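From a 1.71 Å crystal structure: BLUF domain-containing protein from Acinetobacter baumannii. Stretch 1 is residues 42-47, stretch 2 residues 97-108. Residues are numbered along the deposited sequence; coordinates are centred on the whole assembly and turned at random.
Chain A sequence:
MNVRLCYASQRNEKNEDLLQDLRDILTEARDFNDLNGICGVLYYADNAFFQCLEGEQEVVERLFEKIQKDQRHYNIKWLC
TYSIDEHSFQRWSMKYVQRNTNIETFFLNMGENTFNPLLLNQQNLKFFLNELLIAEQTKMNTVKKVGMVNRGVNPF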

# COMPACT_ATOMS: atom_id res chain seq x y z
N LEU A 42 -0.07 2.52 1.56
CA LEU A 42 -0.72 2.09 0.30
C LEU A 42 -0.58 3.26 -0.64
O LEU A 42 -1.05 4.32 -0.28
CB LEU A 42 -2.19 1.73 0.52
CG LEU A 42 -2.90 1.16 -0.72
CD1 LEU A 42 -2.26 -0.16 -1.15
CD2 LEU A 42 -4.39 0.98 -0.49
N TYR A 43 0.05 3.03 -1.79
CA TYR A 43 0.19 4.03 -2.87
C TYR A 43 -0.71 3.53 -3.98
O TYR A 43 -0.67 2.34 -4.30
CB TYR A 43 1.64 4.15 -3.32
CG TYR A 43 1.87 4.84 -4.65
CD1 TYR A 43 1.91 6.22 -4.75
CD2 TYR A 43 2.12 4.10 -5.79
CE1 TYR A 43 2.19 6.84 -5.95
CE2 TYR A 43 2.33 4.71 -7.03
CZ TYR A 43 2.39 6.09 -7.10
OH TYR A 43 2.63 6.73 -8.29
N TYR A 44 -1.46 4.43 -4.59
CA TYR A 44 -2.29 4.11 -5.77
C TYR A 44 -1.97 5.12 -6.85
O TYR A 44 -2.06 6.33 -6.57
CB TYR A 44 -3.79 4.15 -5.45
CG TYR A 44 -4.61 3.91 -6.68
CD1 TYR A 44 -4.71 2.64 -7.23
CD2 TYR A 44 -5.14 4.98 -7.40
CE1 TYR A 44 -5.39 2.43 -8.43
CE2 TYR A 44 -5.85 4.78 -8.57
CZ TYR A 44 -5.94 3.51 -9.11
OH TYR A 44 -6.60 3.30 -10.30
N ALA A 45 -1.71 4.65 -8.06
CA ALA A 45 -1.62 5.54 -9.24
C ALA A 45 -1.70 4.69 -10.50
O ALA A 45 -1.33 3.48 -10.47
CB ALA A 45 -0.31 6.29 -9.21
N ASP A 46 -2.21 5.28 -11.58
CA ASP A 46 -2.12 4.64 -12.91
C ASP A 46 -2.62 3.18 -12.84
O ASP A 46 -1.96 2.26 -13.40
CB ASP A 46 -0.67 4.77 -13.42
CG ASP A 46 -0.33 6.16 -13.91
OD1 ASP A 46 -1.13 7.05 -13.65
OD2 ASP A 46 0.72 6.34 -14.60
N ASN A 47 -3.78 2.96 -12.22
CA ASN A 47 -4.48 1.64 -12.13
C ASN A 47 -3.58 0.59 -11.47
O ASN A 47 -3.69 -0.59 -11.85
CB ASN A 47 -4.94 1.12 -13.50
CG ASN A 47 -6.12 1.90 -14.03
OD1 ASN A 47 -6.96 2.38 -13.26
ND2 ASN A 47 -6.20 2.05 -15.35
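Stretch 2 (97-108) VQRNTNIETFFL

Two parallel strands that lie side by side may part where one of them turns away, and side chains can bridge the gap that opens. The BLUF domain-containing protein from Acinetobacter baumannii offers a compact example. Stretch 2 enters as an extended strand at Val97, running in the same direction as the strand of residues 42-45, then leaves it through a short loop and turns into a helix that begins at Thr101. The CA atoms of Tyr43 and Val97 lie 4.8 Å apart; those of Ala45 and Arg99 are already 5.9 Å apart.

The pairing is centred on Val97, whose backbone reaches the residues before and after Tyr43, as parallel geometry requires. Val97 N donates to Leu42 O at 3.0 Å, nearly straight, and Val97 O accepts from Tyr44 N at 3.2 Å. The same carbonyl receives a CA-H...O contact from Tyr43, with Tyr43 CA 3.1 Å from Val97 O. One step on, a water takes over as the strands separate: it donates to Tyr44 O at 2.7 Å and accepts from Arg99 N at 3.0 Å, bridging two backbone atoms that stand 3.9 Å apart.

Tyr43 contributes the largest covered area of any residue here. Its side chain, with chi1 in t, shares a sheet face with Val97, and Tyr43 CD1 lies 4.4 Å from Val97 CG1. The ring also reaches the helix, where Tyr43 CE1 is 4.0 Å from Ile103 CD1 and Tyr43 OH is 3.6 Å from Ile103 CG2. Farther along the helix, Phe107 CE2 approaches Tyr43 OH to 4.3 Å. A single long side chain thus touches both the strand and the helix of stretch 2.

Arg99, second in covered area, works at the more open end. Its aliphatic part packs on stretch 1, with Arg99 CG 3.7 Å from Ala45 CB and 3.6 Å from Tyr43 OH, while its guanidinium joins two carboxylates. Arg99 NH1 forms a salt bridge to Asp46 OD1 at 3.0 Å, the acid lying near the guanidinium plane; Arg99 NE forms another to Glu104 OE2 at 2.8 Å. The loop beyond the strand is thereby tied to the first turn or so of the helix as well as to stretch 1. Asn100 caps that helix, its OD1 accepting from Ile103 N at 2.8 Å, and Ile103 points its CA-to-CB bond toward stretch 1.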

# COMPACT_ATOMS: atom_id res chain seq x y z
N VAL A 97 -1.23 7.28 0.05
CA VAL A 97 -0.51 8.27 -0.79
C VAL A 97 -0.89 8.08 -2.26
O VAL A 97 -0.88 6.95 -2.75
CB VAL A 97 1.01 8.12 -0.58
CG1 VAL A 97 1.80 9.11 -1.39
CG2 VAL A 97 1.36 8.21 0.87
N GLN A 98 -1.17 9.16 -2.96
CA GLN A 98 -1.42 9.11 -4.42
C GLN A 98 -0.27 9.83 -5.11
O GLN A 98 0.62 10.28 -4.44
CB GLN A 98 -2.79 9.69 -4.77
CG GLN A 98 -3.93 8.86 -4.19
CD GLN A 98 -5.29 9.23 -4.75
OE1 GLN A 98 -6.21 8.40 -4.76
NE2 GLN A 98 -5.40 10.47 -5.21
N ARG A 99 -0.29 9.84 -6.44
CA ARG A 99 0.72 10.54 -7.28
C ARG A 99 0.86 12.00 -6.83
O ARG A 99 -0.16 12.71 -6.64
CB ARG A 99 0.27 10.50 -8.74
CG ARG A 99 1.11 9.64 -9.66
CD ARG A 99 0.45 9.60 -11.02
NE ARG A 99 0.50 10.85 -11.74
CZ ARG A 99 0.05 11.00 -12.98
NH1 ARG A 99 -0.53 9.98 -13.58
NH2 ARG A 99 0.13 12.18 -13.58
N ASN A 100 2.10 12.44 -6.68
CA ASN A 100 2.45 13.83 -6.33
C ASN A 100 3.64 14.17 -7.21
O ASN A 100 4.19 13.23 -7.84
CB ASN A 100 2.71 14.00 -4.84
CG ASN A 100 3.95 13.28 -4.34
OD1 ASN A 100 4.92 13.09 -5.08
ND2 ASN A 100 3.94 12.91 -3.06
N THR A 101 4.05 15.44 -7.23
CA THR A 101 5.14 15.86 -8.15
C THR A 101 6.46 15.18 -7.77
O THR A 101 7.20 14.87 -8.67
CB THR A 101 5.19 17.38 -8.31
OG1 THR A 101 5.45 17.98 -7.04
CG2 THR A 101 3.93 17.96 -8.90
N ASN A 102 6.80 15.01 -6.48
CA ASN A 102 8.06 14.35 -6.10
C ASN A 102 8.10 12.93 -6.71
O ASN A 102 9.15 12.51 -7.18
CB ASN A 102 8.20 14.20 -4.59
CG ASN A 102 8.88 15.35 -3.90
OD1 ASN A 102 9.00 16.43 -4.47
ND2 ASN A 102 9.29 15.10 -2.66
N ILE A 103 6.98 12.20 -6.69
CA ILE A 103 6.97 10.78 -7.12
C ILE A 103 7.01 10.77 -8.65
O ILE A 103 7.71 9.94 -9.20
CB ILE A 103 5.73 10.06 -6.56
CG1 ILE A 103 5.89 9.86 -5.05
CG2 ILE A 103 5.46 8.77 -7.30
CD1 ILE A 103 4.59 9.56 -4.33
N GLU A 104 6.33 11.71 -9.27
CA GLU A 104 6.34 11.82 -10.74
C GLU A 104 7.79 12.11 -11.16
O GLU A 104 8.29 11.43 -12.10
CB GLU A 104 5.38 12.90 -11.19
CG GLU A 104 3.94 12.44 -11.15
CD GLU A 104 2.92 13.56 -11.13
OE1 GLU A 104 3.31 14.78 -11.34
OE2 GLU A 104 1.74 13.21 -11.00
N THR A 105 8.46 13.02 -10.47
CA THR A 105 9.88 13.40 -10.77
C THR A 105 10.80 12.18 -10.62
O THR A 105 11.63 11.94 -11.50
CB THR A 105 10.32 14.61 -9.96
OG1 THR A 105 9.46 15.66 -10.38
CG2 THR A 105 11.78 14.95 -10.21
N PHE A 106 10.59 11.36 -9.60
CA PHE A 106 11.39 10.14 -9.36
C PHE A 106 11.30 9.18 -10.55
O PHE A 106 12.35 8.67 -11.08
CB PHE A 106 10.92 9.53 -8.05
CG PHE A 106 11.54 8.19 -7.78
CD1 PHE A 106 12.90 8.09 -7.54
CD2 PHE A 106 10.77 7.04 -7.83
CE1 PHE A 106 13.47 6.86 -7.28
CE2 PHE A 106 11.35 5.81 -7.58
CZ PHE A 106 12.69 5.73 -7.28
N PHE A 107 10.07 8.94 -11.01
CA PHE A 107 9.78 7.99 -12.09
C PHE A 107 10.41 8.52 -13.39
O PHE A 107 11.10 7.76 -14.11
CB PHE A 107 8.26 7.77 -12.19
CG PHE A 107 7.72 6.65 -11.33
CD1 PHE A 107 7.64 5.36 -11.83
CD2 PHE A 107 7.26 6.87 -10.04
CE1 PHE A 107 7.14 4.32 -11.07
CE2 PHE A 107 6.75 5.82 -9.28
CZ PHE A 107 6.69 4.55 -9.80
N LEU A 108 10.15 9.78 -13.70
CA LEU A 108 10.60 10.40 -14.97
C LEU A 108 12.13 10.46 -15.01
O LEU A 108 12.70 10.25 -16.11
CB LEU A 108 9.99 11.79 -15.12
CG LEU A 108 8.50 11.83 -15.42
CD1 LEU A 108 7.97 13.24 -15.18
CD2 LEU A 108 8.19 11.38 -16.84
O HOH W 1 -2.65 8.65 -7.80